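Local atomic coordinates of methanol--corrinoid protein co-methyltransferase (Methanosarcina barkeri, PDB entry 2I2X), a protein that transfers the methyl group of methanol to the cob(I)amide cofactor carried by its partner protein MtaC, the first step of methane formation from methanol. Residues E42-P47 with W310-V315; A80-T85 with K119-H124. All blocks are in the same frame, centred on the assembly; numbering follows the deposited sequence.

Contact 1: residues E42-P47 with W310-V315; sequences EINYAP and WSNESV. With K (potassium ion), chain S.
At the C-terminal mouth of the MtaB TIM barrel, strands 40-43 and 309-311 run side by side and pass into loops that stay paired. Backbone hydrogen bonds mark the two ends of the contact: Glu42 N donates a hydrogen bond to Trp310 O at 2.8 Å, and Ala46 N to Val315 O at 2.9 Å. Between them the side chain of Asn312 takes over the strand pairing, since its carboxamide can accept and donate at once. With CG in the crowded position between backbone N and carbonyl carbon (chi1 68°), the amide turns towards Asn44. Asn44 N meets OD1 of Asn312 at 2.8 Å, in the carbonyl plane on a lone pair, whereas Asn312 ND2 reaches Asn44 O at 3.3 Å from above that carbonyl's plane. The methyl CD1 of Ile43 packs against the Asn312 carboxamide, 3.4 Å from its OD1, the two side chains crossing at a slant. The small hydroxyl of Ser311 accepts from Glu313 N, an ST turn that bends the chain, and also bonds to Asp268. A water joins Tyr45 O to Ser314 OG; Ser314 itself touches the corrinoid. Glu313, whose N closes this turn, has its CB directed away from segment 42-47; its chain, bent at chi2 (57°), ends at the potassium ion, which Glu86 and Glu164 also bind, OE1 standing 3.2 Å from K.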
ATOM      1  N   GLU A  42      -2.842  13.873  -2.383  1.00  6.51           N
ATOM      2  CA  GLU A  42      -4.275  13.769  -2.676  1.00  6.81           C
ATOM      3  C   GLU A  42      -4.667  12.301  -2.519  1.00  7.20           C
ATOM      4  O   GLU A  42      -4.286  11.449  -3.337  1.00  7.70           O
ATOM      5  CB  GLU A  42      -4.591  14.284  -4.096  1.00  5.73           C
ATOM      6  CG  GLU A  42      -6.094  14.177  -4.543  1.00  8.15           C
ATOM      7  CD  GLU A  42      -6.534  15.212  -5.660  1.00 12.68           C
ATOM      8  OE1 GLU A  42      -5.716  15.658  -6.519  1.00 11.96           O
ATOM      9  OE2 GLU A  42      -7.721  15.606  -5.663  1.00 12.48           O
ATOM     10  N   ILE A  43      -5.420  11.995  -1.475  1.00  7.40           N
ATOM     11  CA  ILE A  43      -5.754  10.601  -1.200  1.00  8.49           C
ATOM     12  C   ILE A  43      -7.118  10.213  -1.802  1.00  9.41           C
ATOM     13  O   ILE A  43      -8.097  10.969  -1.709  1.00  8.92           O
ATOM     14  CB  ILE A  43      -5.665  10.274   0.330  1.00  8.06           C
ATOM     15  CG1 ILE A  43      -5.913   8.785   0.607  1.00  7.31           C
ATOM     16  CG2 ILE A  43      -6.615  11.188   1.132  1.00  7.07           C
ATOM     17  CD1 ILE A  43      -4.756   7.827   0.229  1.00  5.06           C
ATOM     18  N   ASN A  44      -7.143   9.029  -2.416  1.00 10.08           N
ATOM     19  CA  ASN A  44      -8.332   8.457  -3.043  1.00 11.10           C
ATOM     20  C   ASN A  44      -8.695   7.160  -2.351  1.00 11.66           C
ATOM     21  O   ASN A  44      -7.879   6.628  -1.592  1.00 11.30           O
ATOM     22  CB  ASN A  44      -8.096   8.233  -4.524  1.00 11.09           C
ATOM     23  CG  ASN A  44      -8.425   9.466  -5.336  1.00 13.29           C
ATOM     24  OD1 ASN A  44      -9.586   9.699  -5.679  1.00 15.97           O
ATOM     25  ND2 ASN A  44      -7.416  10.287  -5.610  1.00 12.21           N
ATOM     26  N   TYR A  45      -9.914   6.678  -2.591  1.00 11.98           N
ATOM     27  CA  TYR A  45     -10.515   5.590  -1.799  1.00 13.02           C
ATOM     28  C   TYR A  45     -11.844   5.169  -2.419  1.00 13.83           C
ATOM     29  O   TYR A  45     -12.487   5.972  -3.071  1.00 14.44           O
ATOM     30  CB  TYR A  45     -10.778   6.039  -0.352  1.00 12.26           C
ATOM     31  CG  TYR A  45     -11.238   7.489  -0.254  1.00 11.42           C
ATOM     32  CD1 TYR A  45     -12.568   7.835  -0.396  1.00  8.96           C
ATOM     33  CD2 TYR A  45     -10.321   8.506  -0.020  1.00  8.68           C
ATOM     34  CE1 TYR A  45     -12.964   9.172  -0.312  1.00 10.24           C
ATOM     35  CE2 TYR A  45     -10.703   9.814   0.062  1.00  8.48           C
ATOM     36  CZ  TYR A  45     -12.018  10.149  -0.081  1.00  8.82           C
ATOM     37  OH  TYR A  45     -12.369  11.471   0.009  1.00  9.21           O
ATOM     38  N   ALA A  46     -12.223   3.906  -2.219  1.00 14.43           N
ATOM     39  CA  ALA A  46     -13.524   3.359  -2.611  1.00 14.87           C
ATOM     40  C   ALA A  46     -14.083   2.644  -1.364  1.00 15.72           C
ATOM     41  O   ALA A  46     -13.371   1.857  -0.725  1.00 15.73           O
ATOM     42  CB  ALA A  46     -13.381   2.367  -3.768  1.00 13.90           C
ATOM     43  N   PRO A  47     -15.346   2.923  -1.008  1.00 16.13           N
ATOM     44  CA  PRO A  47     -15.965   2.192   0.078  1.00 15.74           C
ATOM     45  C   PRO A  47     -16.102   0.707  -0.253  1.00 16.01           C
ATOM     46  O   PRO A  47     -15.950   0.306  -1.405  1.00 15.39           O
ATOM     47  CB  PRO A  47     -17.330   2.865   0.237  1.00 15.76           C
ATOM     48  CG  PRO A  47     -17.591   3.584  -1.028  1.00 16.90           C
ATOM     49  CD  PRO A  47     -16.246   3.935  -1.610  1.00 16.90           C
ATOM     50  N   TRP A 310      -0.290  14.854  -5.708  1.00  5.19           N
ATOM     51  CA  TRP A 310       0.274  13.517  -5.885  1.00  5.24           C
ATOM     52  C   TRP A 310      -0.702  12.549  -5.262  1.00  5.68           C
ATOM     53  O   TRP A 310      -1.002  12.645  -4.062  1.00  5.27           O
ATOM     54  CB  TRP A 310       1.626  13.461  -5.213  1.00  5.00           C
ATOM     55  CG  TRP A 310       2.431  12.188  -5.319  1.00  5.93           C
ATOM     56  CD1 TRP A 310       3.014  11.516  -4.276  1.00  6.24           C
ATOM     57  CD2 TRP A 310       2.799  11.479  -6.509  1.00  5.88           C
ATOM     58  NE1 TRP A 310       3.707  10.426  -4.737  1.00  8.66           N
ATOM     59  CE2 TRP A 310       3.607  10.381  -6.106  1.00  8.56           C
ATOM     60  CE3 TRP A 310       2.532  11.660  -7.875  1.00  5.87           C
ATOM     61  CZ2 TRP A 310       4.150   9.458  -7.022  1.00  6.93           C
ATOM     62  CZ3 TRP A 310       3.074  10.745  -8.791  1.00  6.49           C
ATOM     63  CH2 TRP A 310       3.876   9.652  -8.353  1.00  7.11           C
ATOM     64  N   SER A 311      -1.221  11.654  -6.108  1.00  5.75           N
ATOM     65  CA  SER A 311      -2.307  10.771  -5.752  1.00  5.78           C
ATOM     66  C   SER A 311      -1.990   9.244  -5.796  1.00  6.07           C
ATOM     67  O   SER A 311      -1.080   8.817  -6.501  1.00  5.14           O
ATOM     68  CB  SER A 311      -3.476  11.101  -6.674  1.00  5.39           C
ATOM     69  OG  SER A 311      -4.431  10.050  -6.714  1.00  3.53           O
ATOM     70  N   ASN A 312      -2.777   8.455  -5.052  1.00  6.45           N
ATOM     71  CA  ASN A 312      -2.694   6.979  -5.048  1.00  6.96           C
ATOM     72  C   ASN A 312      -3.766   6.349  -5.918  1.00  7.79           C
ATOM     73  O   ASN A 312      -3.940   5.118  -5.905  1.00  7.09           O
ATOM     74  CB  ASN A 312      -2.896   6.431  -3.623  1.00  6.68           C
ATOM     75  CG  ASN A 312      -4.312   6.663  -3.134  1.00  5.41           C
ATOM     76  OD1 ASN A 312      -4.781   7.790  -3.160  1.00  2.88           O
ATOM     77  ND2 ASN A 312      -5.016   5.594  -2.731  1.00  5.31           N
ATOM     78  N   GLU A 313      -4.519   7.209  -6.624  1.00  9.03           N
ATOM     79  CA  GLU A 313      -5.518   6.826  -7.637  1.00  9.59           C
ATOM     80  C   GLU A 313      -6.763   6.250  -6.993  1.00 10.88           C
ATOM     81  O   GLU A 313      -7.844   6.817  -7.093  1.00 11.72           O
ATOM     82  CB  GLU A 313      -4.928   5.875  -8.685  1.00  8.84           C
ATOM     83  CG  GLU A 313      -5.928   5.288  -9.678  1.00 11.55           C
ATOM     84  CD  GLU A 313      -6.718   6.338 -10.476  1.00 14.72           C
ATOM     85  OE1 GLU A 313      -7.727   5.937 -11.104  1.00 13.93           O
ATOM     86  OE2 GLU A 313      -6.346   7.545 -10.490  1.00 13.82           O
ATOM     87  N   SER A 314      -6.602   5.125  -6.309  1.00 11.87           N
ATOM     88  CA  SER A 314      -7.698   4.498  -5.608  1.00 11.86           C
ATOM     89  C   SER A 314      -7.248   3.258  -4.838  1.00 11.34           C
ATOM     90  O   SER A 314      -6.319   2.552  -5.248  1.00 12.15           O
ATOM     91  CB  SER A 314      -8.782   4.088  -6.588  1.00 11.28           C
ATOM     92  OG  SER A 314      -9.968   3.871  -5.850  1.00 13.24           O
ATOM     93  N   VAL A 315      -7.932   2.990  -3.737  1.00 10.58           N
ATOM     94  CA  VAL A 315      -7.736   1.779  -2.974  1.00  9.78           C
ATOM     95  C   VAL A 315      -9.035   1.529  -2.212  1.00 10.22           C
ATOM     96  O   VAL A 315      -9.719   2.487  -1.803  1.00  9.74           O
ATOM     97  CB  VAL A 315      -6.559   1.946  -1.981  1.00 10.25           C
ATOM     98  CG1 VAL A 315      -6.881   3.038  -0.901  1.00  7.87           C
ATOM     99  CG2 VAL A 315      -6.134   0.587  -1.349  1.00  8.47           C
TER
HETATM  100  K     K S 511     -10.574   7.282 -11.339  0.70 23.46           K
HETATM  101  O   HOH W   1     -11.647   5.752  -5.899  1.00  9.07           O

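Contact 2: residues A80-T85 with K119-H124; sequences AIILET and KCALRH
Neighbouring parallel strands of the TIM barrel, 80-86 and 119-126, are joined here through helix 95-116 in a beta-alpha-beta crossover. The axes of the two segments run 4.7 Å apart at 18°. Five backbone hydrogen bonds tie them, the straightest being Arg123 N to Leu83 O (2.8 Å, 177°); the one from Ala121 N to Ile81 O is weak. Ile81, Leu83, Cys120 and Leu122 face the outer helices, apolar side chains suited to packing beneath them: CG2 of Ile81 lies 4.0 Å from CB of Cys120, while Leu122, its CG anti to the backbone N (chi1 175°), brings CD1 to 4.0 Å from CB of Leu83. Met109 of helix 95-116 covers both leucines. Further along this face Thr85 lies alongside His124, CB being 3.5 Å from CE1, and the threonine hydroxyl bonds to Gln105.

On the barrel-interior face, Ala80, Ile82 and Ala121 touch Leu32, an apolar patch at the start of the strands that gives way to the charged pair Glu84 and Arg123. These two run alongside one another and touch through their aliphatic parts, CG of Glu84 being 3.6 Å from CD of Arg123. Their charges make no salt bridge: OE2 of Glu84 is 4.3 Å from NE of Arg123, displaced from the guanidinium plane, with no N-H aimed at it. Glu84 instead has a salt bridge to Lys267 and hydrogen bonds to Thr125 and Asn44; Arg123 has a salt bridge to Glu42 and a hydrogen bond to Ser162. Such a buried network would be expected to keep Glu84 ionised and Arg123 protonated.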
ATOM      1  N   ALA A  80      -0.400  19.553   4.979  1.00  5.41           N
ATOM      2  CA  ALA A  80      -1.491  19.715   3.985  1.00  5.55           C
ATOM      3  C   ALA A  80      -1.987  18.404   3.371  1.00  5.77           C
ATOM      4  O   ALA A  80      -1.268  17.402   3.292  1.00  5.76           O
ATOM      5  CB  ALA A  80      -1.084  20.691   2.877  1.00  4.60           C
ATOM      6  N   ILE A  81      -3.237  18.404   2.945  1.00  5.69           N
ATOM      7  CA  ILE A  81      -3.769  17.209   2.358  1.00  5.63           C
ATOM      8  C   ILE A  81      -5.045  17.507   1.572  1.00  5.76           C
ATOM      9  O   ILE A  81      -5.835  18.354   1.987  1.00  5.97           O
ATOM     10  CB  ILE A  81      -3.977  16.127   3.454  1.00  5.67           C
ATOM     11  CG1 ILE A  81      -4.072  14.715   2.836  1.00  6.96           C
ATOM     12  CG2 ILE A  81      -5.065  16.496   4.425  1.00  3.48           C
ATOM     13  CD1 ILE A  81      -5.411  14.315   2.564  1.00 11.38           C
ATOM     14  N   ILE A  82      -5.247  16.811   0.455  1.00  5.05           N
ATOM     15  CA  ILE A  82      -6.515  16.911  -0.279  1.00  5.22           C
ATOM     16  C   ILE A  82      -7.177  15.538  -0.247  1.00  5.59           C
ATOM     17  O   ILE A  82      -6.493  14.527  -0.479  1.00  5.92           O
ATOM     18  CB  ILE A  82      -6.278  17.284  -1.749  1.00  4.95           C
ATOM     19  CG1 ILE A  82      -5.759  18.719  -1.856  1.00  4.37           C
ATOM     20  CG2 ILE A  82      -7.547  17.088  -2.555  1.00  5.14           C
ATOM     21  CD1 ILE A  82      -5.093  19.060  -3.209  1.00  2.45           C
ATOM     22  N   LEU A  83      -8.477  15.487   0.050  1.00  5.15           N
ATOM     23  CA  LEU A  83      -9.238  14.239  -0.090  1.00  5.06           C
ATOM     24  C   LEU A  83     -10.029  14.259  -1.405  1.00  5.56           C
ATOM     25  O   LEU A  83     -10.717  15.247  -1.727  1.00  4.91           O
ATOM     26  CB  LEU A  83     -10.175  14.025   1.111  1.00  5.01           C
ATOM     27  CG  LEU A  83      -9.548  13.717   2.501  1.00  6.34           C
ATOM     28  CD1 LEU A  83      -9.046  14.965   3.324  1.00  2.08           C
ATOM     29  CD2 LEU A  83     -10.506  12.858   3.349  1.00  3.55           C
ATOM     30  N   GLU A  84      -9.914  13.193  -2.186  1.00  6.22           N
ATOM     31  CA  GLU A  84     -10.723  13.090  -3.365  1.00  7.52           C
ATOM     32  C   GLU A  84     -11.739  11.951  -3.249  1.00  8.47           C
ATOM     33  O   GLU A  84     -11.357  10.772  -3.142  1.00  9.12           O
ATOM     34  CB  GLU A  84      -9.888  12.940  -4.647  1.00  7.53           C
ATOM     35  CG  GLU A  84     -10.811  12.717  -5.885  1.00  8.50           C
ATOM     36  CD  GLU A  84     -10.110  12.416  -7.180  1.00 11.43           C
ATOM     37  OE1 GLU A  84      -8.869  12.236  -7.197  1.00 13.13           O
ATOM     38  OE2 GLU A  84     -10.819  12.346  -8.207  1.00 12.87           O
ATOM     39  N   THR A  85     -13.019  12.309  -3.322  1.00  8.56           N
ATOM     40  CA  THR A  85     -14.108  11.337  -3.364  1.00  9.79           C
ATOM     41  C   THR A  85     -14.611  11.140  -4.790  1.00 10.14           C
ATOM     42  O   THR A  85     -15.256  12.029  -5.355  1.00 10.18           O
ATOM     43  CB  THR A  85     -15.298  11.781  -2.468  1.00  9.77           C
ATOM     44  OG1 THR A  85     -14.809  12.110  -1.156  1.00 12.76           O
ATOM     45  CG2 THR A  85     -16.332  10.692  -2.338  1.00  8.99           C
ATOM     46  N   LYS A 119      -3.900  22.465   6.520  1.00  8.74           N
ATOM     47  CA  LYS A 119      -4.559  22.926   5.313  1.00  9.18           C
ATOM     48  C   LYS A 119      -5.122  21.733   4.564  1.00  8.83           C
ATOM     49  O   LYS A 119      -4.452  20.706   4.410  1.00  9.99           O
ATOM     50  CB  LYS A 119      -3.545  23.633   4.428  1.00  9.58           C
ATOM     51  CG  LYS A 119      -2.762  24.744   5.113  1.00 11.62           C
ATOM     52  CD  LYS A 119      -1.401  24.837   4.447  1.00 15.94           C
ATOM     53  CE  LYS A 119      -0.969  26.240   4.219  1.00 18.29           C
ATOM     54  NZ  LYS A 119      -0.713  26.977   5.454  1.00 22.13           N
ATOM     55  N   CYS A 120      -6.349  21.845   4.104  1.00  8.12           N
ATOM     56  CA  CYS A 120      -6.942  20.778   3.304  1.00  7.49           C
ATOM     57  C   CYS A 120      -8.047  21.268   2.366  1.00  7.11           C
ATOM     58  O   CYS A 120      -8.576  22.374   2.532  1.00  7.81           O
ATOM     59  CB  CYS A 120      -7.499  19.724   4.234  1.00  7.13           C
ATOM     60  SG  CYS A 120      -8.521  20.466   5.472  1.00  7.38           S
ATOM     61  N   ALA A 121      -8.385  20.453   1.371  1.00  6.39           N
ATOM     62  CA  ALA A 121      -9.436  20.791   0.408  1.00  5.92           C
ATOM     63  C   ALA A 121     -10.096  19.497   0.014  1.00  6.18           C
ATOM     64  O   ALA A 121      -9.496  18.434   0.113  1.00  7.12           O
ATOM     65  CB  ALA A 121      -8.864  21.533  -0.836  1.00  5.47           C
ATOM     66  N   LEU A 122     -11.355  19.576  -0.370  1.00  6.52           N
ATOM     67  CA  LEU A 122     -12.095  18.400  -0.728  1.00  7.52           C
ATOM     68  C   LEU A 122     -12.460  18.391  -2.228  1.00  8.21           C
ATOM     69  O   LEU A 122     -13.035  19.324  -2.752  1.00  9.32           O
ATOM     70  CB  LEU A 122     -13.334  18.291   0.163  1.00  7.22           C
ATOM     71  CG  LEU A 122     -14.302  17.153  -0.175  1.00  7.01           C
ATOM     72  CD1 LEU A 122     -13.631  15.803   0.021  1.00  3.89           C
ATOM     73  CD2 LEU A 122     -15.599  17.265   0.611  1.00  5.46           C
ATOM     74  N   ARG A 123     -12.116  17.323  -2.912  1.00  8.69           N
ATOM     75  CA  ARG A 123     -12.444  17.203  -4.299  1.00  9.16           C
ATOM     76  C   ARG A 123     -13.475  16.120  -4.439  1.00  9.91           C
ATOM     77  O   ARG A 123     -13.288  15.015  -3.906  1.00 10.14           O
ATOM     78  CB  ARG A 123     -11.220  16.812  -5.068  1.00  8.97           C
ATOM     79  CG  ARG A 123     -11.472  16.489  -6.518  1.00  9.14           C
ATOM     80  CD  ARG A 123     -10.143  16.041  -7.059  1.00  9.19           C
ATOM     81  NE  ARG A 123      -9.914  16.557  -8.368  1.00  9.06           N
ATOM     82  CZ  ARG A 123      -8.757  17.010  -8.811  1.00 10.10           C
ATOM     83  NH1 ARG A 123      -7.668  17.025  -8.060  1.00  7.95           N
ATOM     84  NH2 ARG A 123      -8.709  17.457 -10.051  1.00 13.76           N
ATOM     85  N   HIS A 124     -14.560  16.452  -5.139  1.00  9.65           N
ATOM     86  CA  HIS A 124     -15.571  15.501  -5.508  1.00  9.79           C
ATOM     87  C   HIS A 124     -15.524  15.348  -7.000  1.00 10.09           C
ATOM     88  O   HIS A 124     -15.518  16.336  -7.732  1.00 10.37           O
ATOM     89  CB  HIS A 124     -16.957  15.990  -5.086  1.00  9.88           C
ATOM     90  CG  HIS A 124     -17.474  15.321  -3.853  1.00 10.53           C
ATOM     91  ND1 HIS A 124     -16.696  15.124  -2.726  1.00 11.47           N
ATOM     92  CD2 HIS A 124     -18.679  14.778  -3.577  1.00  8.07           C
ATOM     93  CE1 HIS A 124     -17.412  14.507  -1.804  1.00  9.09           C
ATOM     94  NE2 HIS A 124     -18.611  14.268  -2.303  1.00  8.81           N
TER

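The centres of the two contacts lie 11 Å apart in one parallel sheet, where strand 40-43 stands between 309-311 and 80-86, and 119-126 follows. Along the chain both strands of contact 2 come between the two segments of contact 1, which brings the late strand 309-311 back against the early strand 40-43, helping to close the barrel. The contacts also meet directly. OE2 of Glu42 forms a salt bridge with NH1 of Arg123 at 2.8 Å, spanning the intervening strand 80-86, and Tyr45 OH probably hydrogen-bonds Thr85 OG1. The Glu42-Arg123 and Asn44-Glu84 pairs thus join the contacts on the interior face, near the metal sites, Tyr45 and Thr85 on the helix-covered side.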